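Local coordinates for ribosomal RNA processing protein 6 (Trypanosoma brucei brucei, PDB 4NLC) that probably trims RNA from its 3' end as a nuclear, exosome-associated 3'-5' exoribonuclease, seen here as its catalytic core of exonuclease and HRDC domains, at residues 7-12 against 127-132; 21-24 against 30-33; 122-127 against 207-212; 157-160 against 164-167. The protein carries 1 engineered substitution. All coordinates share one frame; numbering follows the deposited sequence.

All four contacts belong to the exonuclease half of the chain and to the N-terminal segment that runs over it. Contacts 1 and 3 share Lys-127 and interlock along the sequence, with centres about 13 Å apart; both use the chain that follows strand 120-123 of the six-stranded mixed sheet. Contact 2, the hairpin 23-25/31-33, is nested within the loop closed by contact 1. Its centre is about 12 Å from that of contact 4, where helix 152-162 gives way to the approach to strand 169-171, and Tyr-165 touches Pro-22 and Tyr-24. Contacts 1 and 2 thus place the N-terminal segment, while contacts 3 and 4 tie loops and a helix to the sheet.

Contact 1. Residues 7-12 against 127-132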
# COMPACT_ATOMS: atom_id res chain seq x y z
N LEU A 7 -12.49 9.66 9.14
CA LEU A 7 -13.73 10.30 9.58
C LEU A 7 -14.56 10.85 8.39
O LEU A 7 -15.77 11.06 8.54
CB LEU A 7 -13.46 11.38 10.66
CG LEU A 7 -12.56 11.01 11.89
CD1 LEU A 7 -12.70 12.04 13.01
CD2 LEU A 7 -12.87 9.61 12.47
N THR A 8 -13.92 11.05 7.22
CA THR A 8 -14.55 11.51 5.98
C THR A 8 -14.97 10.28 5.14
O THR A 8 -15.55 10.45 4.07
CB THR A 8 -13.59 12.39 5.12
OG1 THR A 8 -12.68 11.57 4.39
CG2 THR A 8 -12.85 13.45 5.93
N PHE A 9 -14.61 9.05 5.59
CA PHE A 9 -14.95 7.85 4.81
C PHE A 9 -16.45 7.62 4.76
O PHE A 9 -17.12 7.81 5.77
CB PHE A 9 -14.19 6.58 5.28
CG PHE A 9 -12.69 6.53 5.08
CD1 PHE A 9 -12.01 7.57 4.43
CD2 PHE A 9 -11.94 5.45 5.55
CE1 PHE A 9 -10.62 7.53 4.28
CE2 PHE A 9 -10.55 5.40 5.37
CZ PHE A 9 -9.90 6.44 4.73
N GLU A 10 -16.97 7.31 3.56
CA GLU A 10 -18.40 7.05 3.34
C GLU A 10 -18.77 5.72 4.02
O GLU A 10 -19.88 5.55 4.51
CB GLU A 10 -18.73 7.00 1.84
CG GLU A 10 -18.51 8.32 1.11
CD GLU A 10 -19.47 9.45 1.43
OE1 GLU A 10 -20.68 9.31 1.13
OE2 GLU A 10 -19.01 10.49 1.95
N HIS A 11 -17.77 4.82 4.09
CA HIS A 11 -17.86 3.52 4.72
C HIS A 11 -16.75 3.42 5.79
O HIS A 11 -15.57 3.52 5.44
CB HIS A 11 -17.72 2.40 3.66
CG HIS A 11 -18.48 2.62 2.38
ND1 HIS A 11 -18.05 3.55 1.44
CD2 HIS A 11 -19.58 1.99 1.90
CE1 HIS A 11 -18.91 3.46 0.43
NE2 HIS A 11 -19.85 2.54 0.66
N PRO A 12 -17.08 3.25 7.09
CA PRO A 12 -16.02 3.07 8.11
C PRO A 12 -15.26 1.74 7.92
O PRO A 12 -15.84 0.80 7.37
CB PRO A 12 -16.78 3.12 9.44
CG PRO A 12 -18.14 2.65 9.10
CD PRO A 12 -18.42 3.08 7.68
N LYS A 127 -10.24 12.07 -1.28
CA LYS A 127 -11.42 12.84 -1.67
C LYS A 127 -12.36 12.03 -2.56
O LYS A 127 -13.56 12.19 -2.43
CB LYS A 127 -11.02 14.17 -2.34
CG LYS A 127 -12.15 15.17 -2.32
CD LYS A 127 -11.73 16.56 -1.93
CE LYS A 127 -12.88 17.52 -2.05
NZ LYS A 127 -14.06 17.09 -1.24
N VAL A 128 -11.83 11.15 -3.43
CA VAL A 128 -12.71 10.34 -4.31
C VAL A 128 -12.62 8.83 -3.96
O VAL A 128 -12.95 7.99 -4.79
CB VAL A 128 -12.54 10.64 -5.84
CG1 VAL A 128 -12.83 12.11 -6.14
CG2 VAL A 128 -11.17 10.25 -6.36
N ARG A 129 -12.25 8.51 -2.68
CA ARG A 129 -12.15 7.14 -2.16
C ARG A 129 -13.34 6.28 -2.54
O ARG A 129 -13.14 5.19 -3.08
CB ARG A 129 -11.98 7.13 -0.63
CG ARG A 129 -11.79 5.72 -0.04
CD ARG A 129 -11.66 5.81 1.46
NE ARG A 129 -11.83 4.52 2.14
CZ ARG A 129 -10.85 3.63 2.30
NH1 ARG A 129 -9.62 3.89 1.84
NH2 ARG A 129 -11.08 2.49 2.93
N ALA A 130 -14.56 6.79 -2.29
CA ALA A 130 -15.83 6.10 -2.53
C ALA A 130 -16.13 5.88 -4.02
O ALA A 130 -16.98 5.06 -4.35
CB ALA A 130 -16.97 6.90 -1.90
N ASN A 131 -15.43 6.60 -4.92
CA ASN A 131 -15.67 6.57 -6.36
C ASN A 131 -14.58 5.89 -7.18
O ASN A 131 -14.68 5.85 -8.41
CB ASN A 131 -15.85 8.02 -6.86
CG ASN A 131 -16.70 8.85 -5.92
OD1 ASN A 131 -16.20 9.68 -5.15
ND2 ASN A 131 -17.97 8.56 -5.88
N MET A 132 -13.53 5.40 -6.52
CA MET A 132 -12.38 4.80 -7.23
C MET A 132 -12.75 3.55 -8.06
O MET A 132 -12.06 3.25 -9.03
CB MET A 132 -11.23 4.52 -6.26
CG MET A 132 -10.52 5.78 -5.78
SD MET A 132 -9.76 6.73 -7.10
CE MET A 132 -8.31 5.73 -7.42
O HOH W 1 -14.98 5.42 1.86
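The guanidinium of Arg-129 lies flat on the ring of Phe-9, the two planes only 7° apart, so this is a true stack with cation-pi character: CZ of Arg-129 sits 3.9 Å from the centroid of the Phe-9 ring. The arginine reaches it on a chain extended from CG to NE, and CG stands anti to the backbone N (chi1 -176°), which carries the group straight across the gap. The last methylene of the chain joins in as well. CD of Arg-129 makes a CH-pi contact 3.5 Å from the same centroid, over the same face.

Apolar contact is slight and lies to one side, where CG of Glu-10 meets CB of Ala-130 at 3.7 Å; the glutamate is poorly ordered.

The polar links are indirect or outward. A water bridges weakly between N of Glu-10 and NE of Arg-129, lying at the edge of the guanidinium plane, while NH1 of Arg-129 forms a salt bridge to Asp-161. That second partner probably steadies the plane on which Phe-9 rests.

Here the N-terminal segment is docked by an arginine-aromatic stack onto the loop between strand 120-123 and helix 136-140 of the RNase H-like exonuclease fold.

Contact 2. Residues 21-24 against 30-33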
# COMPACT_ATOMS: atom_id res chain seq x y z
N ARG A 21 -13.08 -9.67 3.00
CA ARG A 21 -14.11 -9.98 2.01
C ARG A 21 -14.18 -8.80 1.05
O ARG A 21 -14.54 -7.69 1.48
CB ARG A 21 -15.48 -10.24 2.65
CG ARG A 21 -16.51 -10.71 1.63
CD ARG A 21 -17.93 -10.78 2.17
NE ARG A 21 -18.09 -11.78 3.22
CZ ARG A 21 -18.37 -13.06 3.01
NH1 ARG A 21 -18.52 -13.52 1.77
NH2 ARG A 21 -18.49 -13.90 4.03
N PRO A 22 -13.79 -8.97 -0.22
CA PRO A 22 -13.78 -7.82 -1.13
C PRO A 22 -15.13 -7.44 -1.70
O PRO A 22 -15.89 -8.31 -2.10
CB PRO A 22 -12.82 -8.27 -2.24
CG PRO A 22 -12.94 -9.74 -2.27
CD PRO A 22 -13.26 -10.19 -0.87
N VAL A 23 -15.43 -6.15 -1.71
CA VAL A 23 -16.61 -5.56 -2.36
C VAL A 23 -15.96 -4.90 -3.57
O VAL A 23 -14.98 -4.16 -3.41
CB VAL A 23 -17.37 -4.53 -1.47
CG1 VAL A 23 -18.46 -3.82 -2.28
CG2 VAL A 23 -17.98 -5.21 -0.25
N TYR A 24 -16.44 -5.22 -4.79
CA TYR A 24 -15.81 -4.69 -6.00
C TYR A 24 -16.79 -4.48 -7.16
O TYR A 24 -17.84 -5.13 -7.24
CB TYR A 24 -14.66 -5.64 -6.43
CG TYR A 24 -15.16 -7.00 -6.85
CD1 TYR A 24 -15.53 -7.95 -5.90
CD2 TYR A 24 -15.39 -7.30 -8.19
CE1 TYR A 24 -16.11 -9.16 -6.27
CE2 TYR A 24 -15.88 -8.54 -8.58
CZ TYR A 24 -16.27 -9.46 -7.62
OH TYR A 24 -16.81 -10.65 -8.00
N VAL A 30 -21.01 -2.48 -12.14
CA VAL A 30 -21.93 -3.29 -11.32
C VAL A 30 -21.20 -3.74 -10.03
O VAL A 30 -20.08 -4.25 -10.09
CB VAL A 30 -22.51 -4.48 -12.13
CG1 VAL A 30 -23.25 -5.47 -11.23
CG2 VAL A 30 -23.42 -3.99 -13.26
N ARG A 31 -21.84 -3.54 -8.87
CA ARG A 31 -21.32 -3.90 -7.55
C ARG A 31 -21.41 -5.41 -7.30
O ARG A 31 -22.47 -6.01 -7.52
CB ARG A 31 -22.11 -3.14 -6.46
CG ARG A 31 -21.55 -3.26 -5.04
CD ARG A 31 -22.41 -2.48 -4.07
NE ARG A 31 -21.87 -2.53 -2.71
CZ ARG A 31 -22.24 -3.42 -1.78
NH1 ARG A 31 -23.13 -4.36 -2.07
NH2 ARG A 31 -21.69 -3.39 -0.57
N HIS A 32 -20.33 -6.01 -6.78
CA HIS A 32 -20.31 -7.42 -6.39
C HIS A 32 -19.72 -7.58 -5.00
O HIS A 32 -18.90 -6.77 -4.56
CB HIS A 32 -19.52 -8.30 -7.40
CG HIS A 32 -19.95 -8.15 -8.84
ND1 HIS A 32 -20.90 -8.96 -9.39
CD2 HIS A 32 -19.53 -7.26 -9.77
CE1 HIS A 32 -21.04 -8.56 -10.64
NE2 HIS A 32 -20.23 -7.53 -10.92
N VAL A 33 -20.12 -8.66 -4.32
CA VAL A 33 -19.60 -9.05 -3.02
C VAL A 33 -18.82 -10.35 -3.26
O VAL A 33 -19.36 -11.33 -3.78
CB VAL A 33 -20.70 -9.16 -1.93
CG1 VAL A 33 -20.18 -9.85 -0.68
CG2 VAL A 33 -21.27 -7.79 -1.58
O HOH W 2 -19.31 -12.53 -6.70
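Tyr-24 and His-32 form the hydrogen-bonded pair of a short antiparallel hairpin. N of Tyr-24 donates to O of His-32 at 2.9 Å, with an N-H...O angle of 165°. In return N of His-32 donates to O of Tyr-24 at 2.7 Å, a more bent bond at 146°. Both main-chain polar groups of each residue are therefore satisfied within the pair. O of His-32 also receives a CA-H...O contact from Val-23, whose CA lies 3.4 Å from it; Val-23 and Val-33 form the neighbouring non-hydrogen-bonded pair.

On the face of Tyr-24 and His-32, CB of the histidine sits over the phenol ring, 3.8 Å from the Tyr-24 ring centroid. CG of Tyr-24 is placed between its backbone N and carbonyl carbon (chi1 65°), which folds the ring back across the neighbouring strand. The two rings are slid apart and barely overlap. NE2 of His-32 bonds to Asp-26 in the turn, and a water donates to O of Val-33 while linking weakly to OH of Tyr-24.

On the valine face, CG1 of Val-23 touches one face of the Arg-31 guanidinium, 3.7 Å from NE. CD of Arg-21 packs on CG1 of Val-33, and NH1 of Arg-21 bonds to O of Gly-34.

The backbone pair and the His-32 to Asp-26 hydrogen bond thus hold this surface hairpin together; the water ties in the tyrosine only weakly.

Contact 3. Residues 122-127 against 207-212; sequences IVDCLK and RVRPIP
Leu-126 lays its CD1 over one face of the Arg-209 guanidinium, 3.7 Å from NH2, and the same methyl reaches CA of Arg-207. Ile-211, from the arginine's own segment, sets CD1 over the opposite face, towards its rim. The charged group is thus sandwiched between aliphatic carbons, while its edge is turned to Asp-124.

There the arginine grips side-on with two nitrogens, one to each carboxylate oxygen. NE of Arg-209 donates to OD2 of Asp-124 at 2.7 Å, and NH2 of Arg-209 to OD1 of Asp-124 at 3.0 Å. The carboxylate is not coplanar with its partner: the planes are 68° apart, and both oxygens are met from above the carboxylate plane. A bend at chi2 (-66°) in Arg-209 brings NE and NH2 round to the aspartate. NH1 is occupied by O of Val-208, at 2.8 Å, and by O of Trp-206.

OD1 of Asp-124 has further work within its own turn. It accepts from N of Leu-126, making an Asx turn, and from N of Lys-127, each at 3.0 Å, so three donors converge on one oxygen.

Such a concentration of donors would be expected to keep the buried aspartate ionised. Its carboxylate joins the turn after strand 120-123 to the loop ahead of helix 213-224 by a two-pronged salt bridge, whose arginine is also held by the carbonyls of Val-208 and Trp-206.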
# COMPACT_ATOMS: atom_id res chain seq x y z
N ILE A 122 -2.63 13.20 -11.13
CA ILE A 122 -2.52 12.92 -9.69
C ILE A 122 -3.93 12.83 -9.20
O ILE A 122 -4.69 13.78 -9.38
CB ILE A 122 -1.65 13.91 -8.87
CG1 ILE A 122 -0.16 13.75 -9.24
CG2 ILE A 122 -1.86 13.72 -7.36
CD1 ILE A 122 0.73 14.93 -8.78
N VAL A 123 -4.31 11.65 -8.68
CA VAL A 123 -5.64 11.37 -8.19
C VAL A 123 -5.73 11.43 -6.66
O VAL A 123 -5.04 10.70 -5.97
CB VAL A 123 -6.25 10.05 -8.76
CG1 VAL A 123 -7.70 9.86 -8.30
CG2 VAL A 123 -6.19 10.08 -10.29
N ASP A 124 -6.65 12.25 -6.16
CA ASP A 124 -6.87 12.31 -4.73
C ASP A 124 -7.81 11.20 -4.26
O ASP A 124 -9.03 11.38 -4.18
CB ASP A 124 -7.32 13.71 -4.28
CG ASP A 124 -7.35 13.89 -2.79
OD1 ASP A 124 -7.42 12.86 -2.06
OD2 ASP A 124 -7.35 15.04 -2.33
N CYS A 125 -7.20 10.04 -3.94
CA CYS A 125 -7.74 8.78 -3.37
C CYS A 125 -8.52 8.99 -2.11
O CYS A 125 -9.16 8.04 -1.68
CB CYS A 125 -6.60 7.82 -3.06
SG CYS A 125 -5.86 7.10 -4.49
N LEU A 126 -8.26 10.08 -1.41
CA LEU A 126 -8.96 10.35 -0.18
C LEU A 126 -10.28 11.01 -0.49
O LEU A 126 -11.32 10.53 -0.06
CB LEU A 126 -8.12 11.21 0.78
CG LEU A 126 -6.93 10.50 1.44
CD1 LEU A 126 -6.11 11.47 2.31
CD2 LEU A 126 -7.40 9.28 2.25
N LYS A 127 -10.24 12.07 -1.28
CA LYS A 127 -11.42 12.84 -1.67
C LYS A 127 -12.36 12.03 -2.56
O LYS A 127 -13.56 12.19 -2.43
CB LYS A 127 -11.02 14.17 -2.34
CG LYS A 127 -12.15 15.17 -2.32
CD LYS A 127 -11.73 16.56 -1.93
CE LYS A 127 -12.88 17.52 -2.05
NZ LYS A 127 -14.06 17.09 -1.24
N ARG A 207 -1.45 12.15 3.82
CA ARG A 207 -2.82 12.50 4.19
C ARG A 207 -3.02 14.01 4.10
O ARG A 207 -4.16 14.46 4.14
CB ARG A 207 -3.08 12.12 5.64
CG ARG A 207 -2.95 10.64 5.95
CD ARG A 207 -3.25 10.43 7.42
NE ARG A 207 -2.27 11.12 8.26
CZ ARG A 207 -2.47 11.40 9.53
NH1 ARG A 207 -3.61 11.08 10.12
NH2 ARG A 207 -1.53 12.02 10.23
N VAL A 208 -1.93 14.81 4.09
CA VAL A 208 -2.06 16.27 4.15
C VAL A 208 -2.68 16.85 2.89
O VAL A 208 -2.40 16.41 1.77
CB VAL A 208 -0.78 17.04 4.58
CG1 VAL A 208 -0.27 16.55 5.94
CG2 VAL A 208 0.32 16.98 3.53
N ARG A 209 -3.57 17.81 3.10
CA ARG A 209 -4.24 18.57 2.05
C ARG A 209 -4.23 20.04 2.48
O ARG A 209 -4.55 20.35 3.62
CB ARG A 209 -5.68 18.05 1.79
CG ARG A 209 -5.78 16.59 1.31
CD ARG A 209 -5.15 16.36 -0.07
NE ARG A 209 -5.31 14.97 -0.51
CZ ARG A 209 -4.41 14.00 -0.35
NH1 ARG A 209 -3.25 14.25 0.25
NH2 ARG A 209 -4.67 12.78 -0.78
N PRO A 210 -3.83 20.97 1.59
CA PRO A 210 -3.39 20.76 0.20
C PRO A 210 -2.05 20.05 0.14
O PRO A 210 -1.29 20.05 1.11
CB PRO A 210 -3.29 22.19 -0.35
CG PRO A 210 -2.99 23.03 0.86
CD PRO A 210 -3.81 22.41 1.95
N ILE A 211 -1.76 19.42 -1.00
CA ILE A 211 -0.46 18.79 -1.17
C ILE A 211 0.50 19.93 -1.56
O ILE A 211 0.16 20.70 -2.45
CB ILE A 211 -0.48 17.60 -2.16
CG1 ILE A 211 -1.47 16.53 -1.68
CG2 ILE A 211 0.92 16.99 -2.34
CD1 ILE A 211 -2.07 15.73 -2.75
N PRO A 212 1.64 20.14 -0.85
CA PRO A 212 2.54 21.23 -1.24
C PRO A 212 3.24 20.90 -2.56
O PRO A 212 3.44 19.73 -2.87
CB PRO A 212 3.54 21.31 -0.08
CG PRO A 212 3.10 20.29 0.94
CD PRO A 212 2.22 19.33 0.24

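Contact 4. Residues 157-160 against 164-167; sequences WLQK and LYIV
Leu-164 to Ile-166 run extended beside the end of helix 152-162, and N of Leu-164 donates to O of Leu-158 at 3.1 Å and nearly straight, 170° at the hydrogen, although it approaches from above the carbonyl plane.

Next to this bond the side chains interleave. CB of Leu-158 faces CB of Leu-164 at 4.0 Å, and CD1 of Leu-158 meets CD1 of Ile-166 at 3.7 Å, the two side chains crossing at about a right angle. Phe-148 of strand 145-148 touches both Leu-158 and Ile-166, so the helix is packed here against the central sheet. This is the helix-to-strand connection of the RNase H-like exonuclease fold, leading to the edge strand 169-171.

Gln-159 and Tyr-165 also cross at about a right angle, CG of the glutamine 3.4 Å from CE2 of the tyrosine, with amide and ring planes 30° apart. One water accepts from NE2 of Gln-159 and donates to O of Leu-164. A second donates to OE1 of Gln-159; this water lies 2.7 Å from OH of Tyr-165, at the edge of the ring and in its plane. The amide is further fixed by O of Glu-263 at NE2 and N of Tyr-265 at OE1.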
# COMPACT_ATOMS: atom_id res chain seq x y z
N TRP A 157 -3.03 -2.89 -1.83
CA TRP A 157 -3.65 -1.61 -1.51
C TRP A 157 -4.90 -1.35 -2.33
O TRP A 157 -5.95 -1.04 -1.75
CB TRP A 157 -2.64 -0.47 -1.71
CG TRP A 157 -1.47 -0.53 -0.75
CD1 TRP A 157 -1.40 -1.25 0.41
CD2 TRP A 157 -0.24 0.19 -0.86
NE1 TRP A 157 -0.19 -1.01 1.03
CE2 TRP A 157 0.54 -0.12 0.28
CE3 TRP A 157 0.28 1.11 -1.79
CZ2 TRP A 157 1.80 0.44 0.51
CZ3 TRP A 157 1.54 1.65 -1.57
CH2 TRP A 157 2.29 1.33 -0.43
N LEU A 158 -4.81 -1.55 -3.68
CA LEU A 158 -5.90 -1.34 -4.63
C LEU A 158 -7.12 -2.17 -4.24
O LEU A 158 -8.24 -1.71 -4.36
CB LEU A 158 -5.46 -1.71 -6.08
CG LEU A 158 -4.56 -0.70 -6.84
CD1 LEU A 158 -4.18 -1.24 -8.22
CD2 LEU A 158 -5.26 0.60 -7.05
N GLN A 159 -6.88 -3.38 -3.73
CA GLN A 159 -7.93 -4.28 -3.29
C GLN A 159 -8.55 -3.79 -2.00
O GLN A 159 -9.75 -3.55 -1.95
CB GLN A 159 -7.41 -5.72 -3.15
CG GLN A 159 -6.90 -6.30 -4.46
CD GLN A 159 -6.32 -7.68 -4.28
OE1 GLN A 159 -6.69 -8.43 -3.37
NE2 GLN A 159 -5.44 -8.07 -5.19
N LYS A 160 -7.74 -3.65 -0.96
CA LYS A 160 -8.16 -3.20 0.36
C LYS A 160 -9.03 -1.95 0.30
O LYS A 160 -10.11 -1.91 0.90
CB LYS A 160 -6.90 -2.93 1.22
CG LYS A 160 -7.11 -2.12 2.51
CD LYS A 160 -5.77 -1.83 3.25
CE LYS A 160 -4.83 -0.82 2.57
NZ LYS A 160 -3.48 -0.79 3.22
N LEU A 164 -10.09 -2.71 -6.58
CA LEU A 164 -9.44 -2.61 -7.89
C LEU A 164 -8.42 -3.73 -8.12
O LEU A 164 -7.62 -4.06 -7.24
CB LEU A 164 -8.83 -1.20 -8.15
CG LEU A 164 -9.84 -0.05 -8.29
CD1 LEU A 164 -9.14 1.31 -8.37
CD2 LEU A 164 -10.70 -0.25 -9.51
N TYR A 165 -8.45 -4.31 -9.34
CA TYR A 165 -7.66 -5.44 -9.80
C TYR A 165 -7.07 -5.19 -11.19
O TYR A 165 -7.75 -4.66 -12.08
CB TYR A 165 -8.52 -6.71 -9.81
CG TYR A 165 -9.12 -7.04 -8.45
CD1 TYR A 165 -10.35 -6.50 -8.06
CD2 TYR A 165 -8.46 -7.88 -7.56
CE1 TYR A 165 -10.89 -6.78 -6.81
CE2 TYR A 165 -9.02 -8.21 -6.33
CZ TYR A 165 -10.21 -7.62 -5.94
OH TYR A 165 -10.74 -7.93 -4.72
N ILE A 166 -5.79 -5.61 -11.37
CA ILE A 166 -5.01 -5.35 -12.57
C ILE A 166 -4.96 -6.53 -13.55
O ILE A 166 -4.40 -7.58 -13.24
CB ILE A 166 -3.59 -4.83 -12.22
CG1 ILE A 166 -3.64 -3.82 -11.05
CG2 ILE A 166 -2.95 -4.18 -13.44
CD1 ILE A 166 -2.36 -3.86 -10.11
N VAL A 167 -5.55 -6.34 -14.73
CA VAL A 167 -5.53 -7.28 -15.83
C VAL A 167 -4.42 -6.73 -16.74
O VAL A 167 -4.49 -5.59 -17.21
CB VAL A 167 -6.91 -7.38 -16.54
CG1 VAL A 167 -6.82 -8.19 -17.83
CG2 VAL A 167 -7.97 -7.98 -15.61
O HOH W 3 -5.18 -5.47 -7.19
O HOH W 4 -9.17 -9.44 -3.16